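PDB 5FQ8: outer membrane protein OMP121 from Bacteroides thetaiotaomicron, which probably imports a nutrient across the outer membrane as a TonB-dependent receptor, and binds calcium and magnesium ions. Local coordinates for residues 830-835 with 965-970; 826-831 with 897-902. All coordinates share one frame; numbering follows the deposited sequence.

Contact 1: residues 830-835 with 965-970; sequences YSRTKD and GEYTAN
A short parallel ladder of two bridges leads straight into a capped helix start in this TonB-dependent receptor. Strand 965-966, in the connection between barrel strands 928-941 and 973-983, pairs with strand 828-831, which follows barrel strand 815-825. Tyr830 pairs with Gly965, and Ser831 with Glu966. Two backbone bonds carry the ladder. Glu966 N donates to Tyr830 O at 2.9 Å, nearly along the C=O axis. Arg832 N donates to Glu966 O at 3.0 Å and is almost straight, with 177° at the hydrogen. A beta carbon on Gly965 would run into Tyr830 O.

Polar side chains gather where helix 832-839 begins. Ser831 is its N-cap: OG, anti to the backbone N, accepts from Lys834 N at 3.1 Å. The same OG gives a weak bond to Glu966 OE1. The Glu966 chain bends at CB-CG, which brings its carboxylate to the helix start, where the backbone N-H groups would probably steady its charge.

The apolar part centres on Tyr967. Arg832 CD sits over the middle of its ring, 3.4 Å from the centroid and 15° off the normal, a CH-pi contact. The guanidinium is turned 52° from the ring, so the two do not stack; its NH1 bonds to Asn332. Tyr830 CE2 meets Tyr967 CD1 obliquely at 3.7 Å, and Tyr967 OH bonds to Gln326. An alanine here would remove the ring under CD and beside Tyr830, which would probably leave the Arg832 chain less well fixed, and the hydroxyl's bond to Gln326 would be lost as well.

A water links the two segments: it lies 2.7 Å from Thr833 OG1 and donates to Ala969 O.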
loop_
_atom_site.group_PDB
_atom_site.type_symbol
_atom_site.label_atom_id
_atom_site.label_comp_id
_atom_site.label_asym_id
_atom_site.label_seq_id
_atom_site.Cartn_x
_atom_site.Cartn_y
_atom_site.Cartn_z
ATOM N N TYR B 830 32.336 -3.078 -13.025
ATOM C CA TYR B 830 31.621 -2.077 -13.806
ATOM C C TYR B 830 31.544 -0.772 -13.039
ATOM O O TYR B 830 31.212 -0.759 -11.853
ATOM C CB TYR B 830 30.202 -2.527 -14.150
ATOM C CG TYR B 830 29.418 -1.387 -14.782
ATOM C CD1 TYR B 830 29.550 -1.106 -16.131
ATOM C CD2 TYR B 830 28.589 -0.560 -14.021
ATOM C CE1 TYR B 830 28.885 -0.061 -16.708
ATOM C CE2 TYR B 830 27.914 0.495 -14.600
ATOM C CZ TYR B 830 28.066 0.732 -15.950
ATOM O OH TYR B 830 27.419 1.776 -16.562
ATOM N N SER B 831 31.784 0.339 -13.720
ATOM C CA SER B 831 31.762 1.634 -13.053
ATOM C C SER B 831 30.868 2.616 -13.791
ATOM O O SER B 831 31.268 3.155 -14.823
ATOM C CB SER B 831 33.164 2.198 -12.929
ATOM O OG SER B 831 33.063 3.589 -12.762
ATOM N N ARG B 832 29.688 2.904 -13.233
ATOM C CA ARG B 832 28.819 3.912 -13.837
ATOM C C ARG B 832 29.363 5.318 -13.644
ATOM O O ARG B 832 28.928 6.239 -14.336
ATOM C CB ARG B 832 27.390 3.813 -13.275
ATOM C CG ARG B 832 26.310 4.488 -14.128
ATOM C CD ARG B 832 25.020 4.785 -13.388
ATOM N NE ARG B 832 24.038 5.418 -14.265
ATOM C CZ ARG B 832 23.824 6.724 -14.340
ATOM N NH1 ARG B 832 24.484 7.544 -13.574
ATOM N NH2 ARG B 832 22.951 7.211 -15.191
ATOM N N THR B 833 30.317 5.499 -12.731
ATOM C CA THR B 833 30.917 6.813 -12.543
ATOM C C THR B 833 31.800 7.189 -13.719
ATOM O O THR B 833 31.849 8.354 -14.123
ATOM C CB THR B 833 31.717 6.838 -11.252
ATOM O OG1 THR B 833 30.914 6.345 -10.184
ATOM C CG2 THR B 833 32.127 8.231 -10.936
ATOM N N LYS B 834 32.503 6.216 -14.282
ATOM C CA LYS B 834 33.194 6.461 -15.536
ATOM C C LYS B 834 32.194 6.588 -16.674
ATOM O O LYS B 834 32.331 7.463 -17.533
ATOM C CB LYS B 834 34.195 5.338 -15.802
ATOM C CG LYS B 834 35.111 5.566 -16.968
ATOM C CD LYS B 834 35.821 4.295 -17.368
ATOM C CE LYS B 834 36.798 4.546 -18.485
ATOM N NZ LYS B 834 37.518 3.309 -18.861
ATOM N N ASP B 835 31.163 5.749 -16.668
ATOM C CA ASP B 835 30.126 5.804 -17.691
ATOM C C ASP B 835 29.543 7.206 -17.825
ATOM O O ASP B 835 29.520 7.783 -18.915
ATOM C CB ASP B 835 29.022 4.805 -17.352
ATOM C CG ASP B 835 28.376 4.216 -18.570
ATOM O OD1 ASP B 835 28.335 4.891 -19.615
ATOM O OD2 ASP B 835 27.908 3.068 -18.475
ATOM N N GLY B 965 29.890 -4.315 -9.693
ATOM C CA GLY B 965 30.361 -2.969 -9.877
ATOM C C GLY B 965 29.594 -1.992 -9.028
ATOM O O GLY B 965 28.880 -2.364 -8.110
ATOM N N GLU B 966 29.797 -0.730 -9.359
ATOM C CA GLU B 966 29.228 0.399 -8.648
ATOM C C GLU B 966 28.352 1.165 -9.617
ATOM O O GLU B 966 28.750 1.391 -10.757
ATOM C CB GLU B 966 30.325 1.305 -8.106
ATOM C CG GLU B 966 30.041 2.786 -8.267
ATOM C CD GLU B 966 30.660 3.346 -9.514
ATOM O OE1 GLU B 966 31.506 2.658 -10.082
ATOM O OE2 GLU B 966 30.303 4.454 -9.936
ATOM N N TYR B 967 27.168 1.568 -9.176
ATOM C CA TYR B 967 26.203 2.182 -10.072
ATOM C C TYR B 967 25.958 3.624 -9.645
ATOM O O TYR B 967 24.856 3.999 -9.262
ATOM C CB TYR B 967 24.912 1.368 -10.131
ATOM C CG TYR B 967 24.273 1.511 -11.477
ATOM C CD1 TYR B 967 24.807 0.877 -12.580
ATOM C CD2 TYR B 967 23.181 2.339 -11.665
ATOM C CE1 TYR B 967 24.250 1.027 -13.819
ATOM C CE2 TYR B 967 22.624 2.494 -12.901
ATOM C CZ TYR B 967 23.169 1.834 -13.973
ATOM O OH TYR B 967 22.633 1.971 -15.214
ATOM N N THR B 968 26.989 4.445 -9.810
ATOM C CA THR B 968 27.083 5.774 -9.217
ATOM C C THR B 968 26.773 5.726 -7.731
ATOM O O THR B 968 26.015 6.532 -7.198
ATOM C CB THR B 968 26.198 6.798 -9.919
ATOM O OG1 THR B 968 24.937 6.222 -10.235
ATOM C CG2 THR B 968 26.855 7.260 -11.171
ATOM N N ALA B 969 27.377 4.756 -7.061
ATOM C CA ALA B 969 27.507 4.818 -5.618
ATOM C C ALA B 969 28.104 6.154 -5.221
ATOM O O ALA B 969 28.824 6.784 -5.992
ATOM C CB ALA B 969 28.388 3.688 -5.111
ATOM N N ASN B 970 27.785 6.598 -4.017
ATOM C CA ASN B 970 28.286 7.882 -3.577
ATOM C C ASN B 970 29.803 7.834 -3.405
ATOM O O ASN B 970 30.367 6.781 -3.117
ATOM C CB ASN B 970 27.626 8.271 -2.268
ATOM C CG ASN B 970 26.149 8.444 -2.395
ATOM O OD1 ASN B 970 25.654 8.993 -3.366
ATOM N ND2 ASN B 970 25.425 7.972 -1.403
HETATM O O HOH W 1 30.967 7.685 -7.858
#

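Contact 2: residues 826-831 with 897-902; sequences GGVMYS and CFLVDK
This is a short antiparallel beta ladder between strand 828-831 and the start of strand 899-915, one of the strands of the TonB-dependent receptor barrel. The two short strands run at 130° to each other, so the ladder is strongly twisted. Met829 and Val900 form the hydrogen-bonded pair at its middle. Val900 N donates to Met829 O at 2.8 Å, and Met829 N returns a bond to Val900 O at 2.9 Å; both donors lie in the carbonyl planes. Non-hydrogen-bonded pairs flank it, Val828 with Asp901 and Tyr830 with Leu899. Beyond Val828, Lys902 N reaches Gly827 O at 3.1 Å from above the carbonyl plane. Gly826 and Gly827 both have positive phi angles, at which a beta carbon would be jammed against the carbonyl O of the residue before.

Val828, Tyr830, Leu899 and Asp901 point to one face. There Val828 CG2, anti to the backbone N, crosses obliquely to Leu899 CB at 3.4 Å. Leu899 CD2 lies beside Tyr830 CB. Phe764 of strand 763-766 touches both Val828 and Leu899. The Asp901 carboxylate is held by Ser903, which bonds to its OD1.

Met829 and Val900 point to the other face. The Lys902 chain crosses Met829 at about a right angle, with CG 4.1 Å from SD. Val900 CG2 packs on Ser831 CB at 3.8 Å.

At the helix-side end, Tyr830 and Phe898 lie side by side and point the same way, Tyr830 CE1 4.0 Å from Phe898 CB. The last bond closes the ladder here: Ser831 N donates to Phe898 O at 3.0 Å, nearly along the C=O axis.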
loop_
_atom_site.group_PDB
_atom_site.type_symbol
_atom_site.label_atom_id
_atom_site.label_comp_id
_atom_site.label_asym_id
_atom_site.label_seq_id
_atom_site.Cartn_x
_atom_site.Cartn_y
_atom_site.Cartn_z
ATOM N N GLY B 826 44.338 -6.621 -9.240
ATOM C CA GLY B 826 43.774 -7.498 -10.237
ATOM C C GLY B 826 42.254 -7.517 -10.205
ATOM O O GLY B 826 41.614 -7.262 -9.184
ATOM N N GLY B 827 41.682 -7.834 -11.355
ATOM C CA GLY B 827 40.250 -7.905 -11.498
ATOM C C GLY B 827 39.664 -6.636 -12.074
ATOM O O GLY B 827 40.356 -5.670 -12.397
ATOM N N VAL B 828 38.339 -6.637 -12.181
ATOM C CA VAL B 828 37.632 -5.588 -12.897
ATOM C C VAL B 828 36.236 -5.448 -12.316
ATOM O O VAL B 828 35.697 -6.375 -11.723
ATOM C CB VAL B 828 37.614 -5.904 -14.412
ATOM C CG1 VAL B 828 36.645 -7.000 -14.716
ATOM C CG2 VAL B 828 37.315 -4.685 -15.215
ATOM N N MET B 829 35.658 -4.265 -12.478
ATOM C CA MET B 829 34.331 -3.988 -11.968
ATOM C C MET B 829 33.654 -2.973 -12.875
ATOM O O MET B 829 34.321 -2.109 -13.440
ATOM C CB MET B 829 34.412 -3.465 -10.531
ATOM C CG MET B 829 35.104 -2.115 -10.416
ATOM S SD MET B 829 35.293 -1.494 -8.750
ATOM C CE MET B 829 33.674 -1.738 -8.096
ATOM N N TYR B 830 32.336 -3.078 -13.025
ATOM C CA TYR B 830 31.621 -2.077 -13.806
ATOM C C TYR B 830 31.544 -0.772 -13.039
ATOM O O TYR B 830 31.212 -0.759 -11.853
ATOM C CB TYR B 830 30.202 -2.527 -14.150
ATOM C CG TYR B 830 29.418 -1.387 -14.782
ATOM C CD1 TYR B 830 29.550 -1.106 -16.131
ATOM C CD2 TYR B 830 28.589 -0.560 -14.021
ATOM C CE1 TYR B 830 28.885 -0.061 -16.708
ATOM C CE2 TYR B 830 27.914 0.495 -14.600
ATOM C CZ TYR B 830 28.066 0.732 -15.950
ATOM O OH TYR B 830 27.419 1.776 -16.562
ATOM N N SER B 831 31.784 0.339 -13.720
ATOM C CA SER B 831 31.762 1.634 -13.053
ATOM C C SER B 831 30.868 2.616 -13.791
ATOM O O SER B 831 31.268 3.155 -14.823
ATOM C CB SER B 831 33.164 2.198 -12.929
ATOM O OG SER B 831 33.063 3.589 -12.762
ATOM N N CYS B 897 34.881 -0.359 -22.208
ATOM C CA CYS B 897 35.579 0.783 -21.629
ATOM C C CYS B 897 35.197 1.001 -20.184
ATOM O O CYS B 897 35.998 1.516 -19.401
ATOM C CB CYS B 897 35.277 2.039 -22.431
ATOM S SG CYS B 897 35.842 3.557 -21.703
ATOM N N PHE B 898 33.997 0.600 -19.802
ATOM C CA PHE B 898 33.474 0.948 -18.499
ATOM C C PHE B 898 33.607 -0.173 -17.499
ATOM O O PHE B 898 33.154 -0.025 -16.369
ATOM C CB PHE B 898 32.026 1.391 -18.633
ATOM C CG PHE B 898 31.847 2.530 -19.586
ATOM C CD1 PHE B 898 32.443 3.746 -19.342
ATOM C CD2 PHE B 898 31.105 2.374 -20.726
ATOM C CE1 PHE B 898 32.296 4.786 -20.208
ATOM C CE2 PHE B 898 30.941 3.408 -21.594
ATOM C CZ PHE B 898 31.537 4.621 -21.345
ATOM N N LEU B 899 34.225 -1.280 -17.876
ATOM C CA LEU B 899 34.831 -2.162 -16.895
ATOM C C LEU B 899 36.165 -1.568 -16.472
ATOM O O LEU B 899 37.025 -1.294 -17.317
ATOM C CB LEU B 899 35.005 -3.556 -17.472
ATOM C CG LEU B 899 33.682 -4.263 -17.680
ATOM C CD1 LEU B 899 33.882 -5.504 -18.470
ATOM C CD2 LEU B 899 33.089 -4.594 -16.347
ATOM N N VAL B 900 36.328 -1.352 -15.169
ATOM C CA VAL B 900 37.441 -0.598 -14.610
ATOM C C VAL B 900 38.266 -1.493 -13.696
ATOM O O VAL B 900 37.726 -2.361 -13.005
ATOM C CB VAL B 900 36.907 0.631 -13.860
ATOM C CG1 VAL B 900 37.961 1.230 -12.979
ATOM C CG2 VAL B 900 36.411 1.630 -14.860
ATOM N N ASP B 901 39.581 -1.273 -13.701
ATOM C CA ASP B 901 40.501 -2.067 -12.898
ATOM C C ASP B 901 40.209 -1.910 -11.409
ATOM O O ASP B 901 40.093 -0.798 -10.897
ATOM C CB ASP B 901 41.936 -1.643 -13.216
ATOM C CG ASP B 901 42.973 -2.640 -12.741
ATOM O OD1 ASP B 901 42.789 -3.271 -11.685
ATOM O OD2 ASP B 901 43.998 -2.778 -13.433
ATOM N N LYS B 902 40.127 -3.041 -10.717
ATOM C CA LYS B 902 39.781 -3.132 -9.307
ATOM C C LYS B 902 40.955 -2.817 -8.392
ATOM O O LYS B 902 40.753 -2.639 -7.191
ATOM C CB LYS B 902 39.265 -4.542 -9.016
ATOM C CG LYS B 902 37.915 -4.657 -8.359
ATOM C CD LYS B 902 37.493 -6.115 -8.279
ATOM C CE LYS B 902 36.584 -6.407 -7.080
ATOM N NZ LYS B 902 35.512 -5.390 -6.915
#

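Contacts 1 and 2 share strand 828-831, and their centres lie about 10 Å apart. That strand is the middle of three: it runs antiparallel to strand 899-915 in contact 2 and parallel to strand 965-966 in contact 1. Along the chain, 826-831 runs into 830-835, followed by 897-902 and then 965-970. Pieces distant in sequence are thus joined through one short strand. The helix after it also links the two contacts. Lys834 NZ makes a probable hydrogen bond to Cys897 O, and Phe898 packs on Asp835. Contact 1 is closer to a calcium site, with the Thr968 side chain about 11 Å from that of Ile283.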